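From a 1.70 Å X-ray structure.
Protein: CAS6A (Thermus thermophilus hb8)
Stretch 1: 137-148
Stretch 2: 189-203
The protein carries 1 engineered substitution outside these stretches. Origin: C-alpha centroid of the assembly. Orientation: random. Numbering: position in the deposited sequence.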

# COMPACT_ATOMS: atom_id res chain seq x y z
N VAL A 137 -6.38 -17.62 10.60
CA VAL A 137 -6.35 -17.98 9.19
C VAL A 137 -6.37 -16.70 8.36
O VAL A 137 -6.82 -15.64 8.81
CB VAL A 137 -7.48 -18.95 8.77
CG1 VAL A 137 -7.61 -20.10 9.78
CG2 VAL A 137 -8.80 -18.24 8.56
N HIS A 138 -5.84 -16.82 7.16
CA HIS A 138 -5.89 -15.71 6.22
C HIS A 138 -7.19 -15.80 5.42
O HIS A 138 -7.63 -16.87 5.05
CB HIS A 138 -4.69 -15.77 5.31
CG HIS A 138 -3.42 -15.36 5.99
ND1 HIS A 138 -2.22 -16.01 5.80
CD2 HIS A 138 -3.17 -14.35 6.85
CE1 HIS A 138 -1.29 -15.43 6.53
NE2 HIS A 138 -1.83 -14.41 7.16
N TYR A 139 -7.78 -14.63 5.17
CA TYR A 139 -9.11 -14.52 4.55
C TYR A 139 -9.00 -13.53 3.41
O TYR A 139 -8.51 -12.40 3.61
CB TYR A 139 -10.11 -14.01 5.59
CG TYR A 139 -11.54 -13.79 5.13
CD1 TYR A 139 -12.39 -14.84 4.92
CD2 TYR A 139 -12.04 -12.51 4.99
CE1 TYR A 139 -13.70 -14.62 4.56
CE2 TYR A 139 -13.38 -12.29 4.65
CZ TYR A 139 -14.19 -13.35 4.42
OH TYR A 139 -15.51 -13.12 4.06
N PRO A 140 -9.43 -13.92 2.20
CA PRO A 140 -9.10 -13.16 1.01
C PRO A 140 -10.23 -12.28 0.49
O PRO A 140 -10.06 -11.72 -0.58
CB PRO A 140 -8.82 -14.27 -0.01
CG PRO A 140 -9.90 -15.25 0.31
CD PRO A 140 -9.88 -15.29 1.83
N VAL A 141 -11.34 -12.15 1.22
CA VAL A 141 -12.47 -11.37 0.69
C VAL A 141 -12.37 -9.90 1.13
O VAL A 141 -12.29 -9.61 2.30
CB VAL A 141 -13.81 -11.93 1.16
CG1 VAL A 141 -14.99 -11.16 0.53
CG2 VAL A 141 -13.89 -13.39 0.82
N PRO A 142 -12.39 -8.98 0.16
CA PRO A 142 -12.19 -7.56 0.48
C PRO A 142 -13.46 -6.86 1.01
O PRO A 142 -13.98 -5.90 0.42
CB PRO A 142 -11.70 -6.99 -0.84
CG PRO A 142 -12.38 -7.82 -1.88
CD PRO A 142 -12.48 -9.21 -1.29
N GLU A 143 -13.92 -7.34 2.16
CA GLU A 143 -15.09 -6.79 2.82
C GLU A 143 -14.81 -5.33 3.19
O GLU A 143 -13.70 -5.01 3.62
CB GLU A 143 -15.40 -7.54 4.11
CG GLU A 143 -15.68 -9.03 3.93
CD GLU A 143 -16.01 -9.73 5.25
OE1 GLU A 143 -16.01 -9.07 6.31
OE2 GLU A 143 -16.25 -10.95 5.24
N PRO A 144 -15.83 -4.46 3.08
CA PRO A 144 -15.59 -3.07 3.51
C PRO A 144 -14.96 -2.94 4.90
O PRO A 144 -14.00 -2.17 5.08
CB PRO A 144 -16.99 -2.44 3.49
CG PRO A 144 -17.77 -3.26 2.47
CD PRO A 144 -17.19 -4.66 2.52
N ARG A 145 -15.47 -3.66 5.90
CA ARG A 145 -14.96 -3.44 7.26
C ARG A 145 -13.47 -3.83 7.37
O ARG A 145 -12.69 -3.17 8.09
CB ARG A 145 -15.81 -4.20 8.27
CG ARG A 145 -15.76 -5.67 8.07
CD ARG A 145 -16.73 -6.40 8.96
NE ARG A 145 -16.50 -7.84 8.80
CZ ARG A 145 -15.61 -8.55 9.49
NH1 ARG A 145 -14.86 -8.00 10.45
NH2 ARG A 145 -15.48 -9.84 9.23
N LEU A 146 -13.08 -4.85 6.62
CA LEU A 146 -11.69 -5.32 6.67
C LEU A 146 -10.73 -4.33 5.98
O LEU A 146 -9.68 -3.97 6.55
CB LEU A 146 -11.58 -6.70 6.04
CG LEU A 146 -12.27 -7.82 6.80
CD1 LEU A 146 -12.17 -9.13 6.09
CD2 LEU A 146 -11.72 -7.96 8.23
N VAL A 147 -11.08 -3.96 4.75
CA VAL A 147 -10.30 -3.04 3.95
C VAL A 147 -10.16 -1.70 4.66
O VAL A 147 -9.01 -1.16 4.87
CB VAL A 147 -10.97 -2.85 2.54
CG1 VAL A 147 -10.32 -1.70 1.75
CG2 VAL A 147 -10.89 -4.14 1.77
N LEU A 148 -11.31 -1.15 5.04
CA LEU A 148 -11.32 0.18 5.63
C LEU A 148 -10.72 0.20 7.02
O LEU A 148 -10.03 1.19 7.36
CB LEU A 148 -12.71 0.80 5.58
CG LEU A 148 -13.25 0.96 4.15
CD1 LEU A 148 -14.62 1.58 4.26
CD2 LEU A 148 -12.37 1.80 3.23
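Stretch 2 189-203: TEVDTAGFVGRVVYH

Stretch 2 runs alongside stretch 1 in the same sense, so that the order of partners is kept: His138 lies by Thr193 (CA to CA 5.8 Å), Pro140 by Gly195 (CA to CA 4.7 Å), and Pro144, at the start of the helix, by Tyr202 (CA to CA 6.9 Å). Stretch 2 approaches as loop, becomes strand through Ala194 to Phe196, turns a corner at Gly198 and leaves as a second strand through Tyr202. No direct backbone-to-backbone hydrogen bond joins the two stretches; a water bridges them, donating to His138 O and to Asp192 O, each 3.1 Å from its oxygen.

The first polar anchor is His138. Its chi1 is m (-73°) and Thr193 is also m (-61°), which brings His138 ND1 to 2.8 Å from Thr193 OG1, with ND1 as donor. The hydroxyl is used twice, since Thr193 OG1 donates to Val191 O at 2.8 Å and so ties the loop to the side chain that receives the histidine. Glu190, with chi1, chi2 and chi3 all near -55°, curls back so that its OE1 lies 3.8 Å from His138 CE1 at the ring edge, while OE2 accepts from Thr189 OG1 at 2.7 Å.

At Pro140 the chains pack tightly. Pro140 CB lies 3.4 Å from Ala194 O and 4.1 Å from Gly195 CA; a CB on Gly195 would point away from stretch 1. Phe196 is t (-175°) with chi2 at 82°, and this pose turns a ring face to Pro142: CG sits 3.9 Å from the ring centroid, 17° off the normal, a CH-pi contact. The same Pro142 CG touches Val200 CG2 at 3.8 Å, so one proline packs against residues from before and after the corner. Gly198 makes that corner with phi/psi of 145/-155, where a CB would jam against the preceding carbonyl and crowd Phe196 CZ.

Tyr202 has the largest area covered by stretch 1. Its m rotamer (-59°, chi2 -83°) carries the ring back to the start of the helix, where OH donates to Pro142 O at 2.7 Å. Pro144 CG packs 3.8 Å from Tyr202 CD1, and Val147 CG2, with chi1 t (169°), lies 3.4 Å from Tyr202 OH.

On stretch 1, Glu143 points away from this contact and occupies the N-cap position; its OE2 accepts from Tyr139 OH at 2.6 Å and its OE1 forms a salt bridge with Arg145 NE at 2.8 Å. The rule is alternation: His138, Pro140 and Pro142 face stretch 2, while Tyr139, Val141 and Glu143 face away.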

# COMPACT_ATOMS: atom_id res chain seq x y z
N THR A 189 4.36 -17.21 -0.56
CA THR A 189 5.20 -17.22 0.64
C THR A 189 4.45 -17.76 1.85
O THR A 189 5.04 -18.00 2.89
CB THR A 189 5.68 -15.80 0.99
OG1 THR A 189 4.55 -14.97 1.22
CG2 THR A 189 6.50 -15.21 -0.14
N GLU A 190 3.14 -17.95 1.71
CA GLU A 190 2.29 -18.30 2.83
C GLU A 190 1.77 -19.71 2.71
O GLU A 190 1.84 -20.33 1.64
CB GLU A 190 1.12 -17.32 2.93
CG GLU A 190 1.56 -15.88 2.99
CD GLU A 190 2.56 -15.64 4.11
OE1 GLU A 190 2.23 -15.99 5.26
OE2 GLU A 190 3.67 -15.15 3.81
N VAL A 191 1.25 -20.20 3.83
CA VAL A 191 0.61 -21.50 3.91
C VAL A 191 -0.90 -21.31 3.74
O VAL A 191 -1.51 -20.54 4.48
CB VAL A 191 0.85 -22.18 5.28
CG1 VAL A 191 0.24 -23.58 5.31
CG2 VAL A 191 2.36 -22.24 5.62
N ASP A 192 -1.47 -22.04 2.79
CA ASP A 192 -2.91 -22.10 2.58
C ASP A 192 -3.54 -20.73 2.53
O ASP A 192 -4.53 -20.48 3.20
CB ASP A 192 -3.61 -22.90 3.70
CG ASP A 192 -3.15 -24.35 3.78
OD1 ASP A 192 -2.84 -24.94 2.72
OD2 ASP A 192 -3.12 -24.90 4.90
N THR A 193 -2.94 -19.82 1.77
CA THR A 193 -3.40 -18.45 1.70
C THR A 193 -3.53 -18.00 0.26
O THR A 193 -2.62 -18.19 -0.53
CB THR A 193 -2.41 -17.52 2.42
OG1 THR A 193 -2.32 -17.90 3.79
CG2 THR A 193 -2.83 -16.05 2.32
N ALA A 194 -4.68 -17.42 -0.07
CA ALA A 194 -4.84 -16.70 -1.32
C ALA A 194 -5.18 -15.26 -1.01
O ALA A 194 -5.52 -14.91 0.13
CB ALA A 194 -5.92 -17.33 -2.18
N GLY A 195 -5.03 -14.39 -2.01
CA GLY A 195 -5.41 -13.01 -1.88
C GLY A 195 -6.16 -12.50 -3.09
O GLY A 195 -5.94 -12.95 -4.21
N PHE A 196 -7.07 -11.57 -2.84
CA PHE A 196 -7.87 -10.96 -3.91
C PHE A 196 -7.07 -9.98 -4.76
O PHE A 196 -6.29 -9.19 -4.23
CB PHE A 196 -9.04 -10.20 -3.30
CG PHE A 196 -9.99 -9.63 -4.32
CD1 PHE A 196 -10.97 -10.43 -4.87
CD2 PHE A 196 -9.93 -8.30 -4.70
CE1 PHE A 196 -11.84 -9.92 -5.80
CE2 PHE A 196 -10.81 -7.79 -5.63
CZ PHE A 196 -11.76 -8.58 -6.17
N VAL A 197 -7.31 -10.05 -6.06
CA VAL A 197 -6.83 -9.08 -7.03
C VAL A 197 -8.00 -8.68 -7.91
O VAL A 197 -8.78 -9.55 -8.35
CB VAL A 197 -5.70 -9.68 -7.91
CG1 VAL A 197 -5.29 -8.74 -9.02
CG2 VAL A 197 -4.48 -9.98 -7.04
N GLY A 198 -8.11 -7.38 -8.19
CA GLY A 198 -9.26 -6.90 -8.94
C GLY A 198 -9.73 -5.53 -8.49
O GLY A 198 -8.95 -4.76 -7.97
N ARG A 199 -11.00 -5.23 -8.72
CA ARG A 199 -11.53 -3.90 -8.44
C ARG A 199 -12.79 -4.01 -7.62
O ARG A 199 -13.68 -4.82 -7.93
CB ARG A 199 -11.83 -3.20 -9.76
CG ARG A 199 -12.41 -1.81 -9.64
CD ARG A 199 -12.55 -1.22 -11.05
NE ARG A 199 -12.89 0.20 -11.05
CZ ARG A 199 -14.13 0.66 -10.92
NH1 ARG A 199 -15.13 -0.18 -10.76
NH2 ARG A 199 -14.35 1.97 -10.95
N VAL A 200 -12.87 -3.19 -6.57
CA VAL A 200 -14.10 -3.12 -5.78
C VAL A 200 -14.50 -1.66 -5.64
O VAL A 200 -13.66 -0.80 -5.39
CB VAL A 200 -13.90 -3.74 -4.38
CG1 VAL A 200 -15.22 -3.71 -3.63
CG2 VAL A 200 -13.38 -5.17 -4.47
N VAL A 201 -15.80 -1.37 -5.83
CA VAL A 201 -16.31 -0.03 -5.54
C VAL A 201 -17.15 -0.08 -4.26
O VAL A 201 -18.17 -0.74 -4.20
CB VAL A 201 -17.11 0.53 -6.71
CG1 VAL A 201 -17.53 1.96 -6.41
CG2 VAL A 201 -16.30 0.47 -8.01
N TYR A 202 -16.67 0.65 -3.27
CA TYR A 202 -17.31 0.83 -1.97
C TYR A 202 -18.18 2.05 -1.99
O TYR A 202 -17.89 3.03 -2.69
CB TYR A 202 -16.24 0.96 -0.86
CG TYR A 202 -15.36 -0.27 -0.82
CD1 TYR A 202 -15.76 -1.40 -0.13
CD2 TYR A 202 -14.16 -0.30 -1.52
CE1 TYR A 202 -14.99 -2.54 -0.13
CE2 TYR A 202 -13.37 -1.43 -1.52
CZ TYR A 202 -13.80 -2.55 -0.82
OH TYR A 202 -13.06 -3.70 -0.83
N HIS A 203 -19.26 2.00 -1.22
CA HIS A 203 -20.20 3.10 -1.19
C HIS A 203 -20.72 3.24 0.22
O HIS A 203 -21.16 2.25 0.83
CB HIS A 203 -21.34 2.83 -2.13
CG HIS A 203 -22.45 3.81 -2.01
ND1 HIS A 203 -22.33 5.11 -2.45
CD2 HIS A 203 -23.69 3.70 -1.49
CE1 HIS A 203 -23.46 5.76 -2.21
NE2 HIS A 203 -24.30 4.92 -1.62
O HOH W 1 -7.39 -19.84 4.08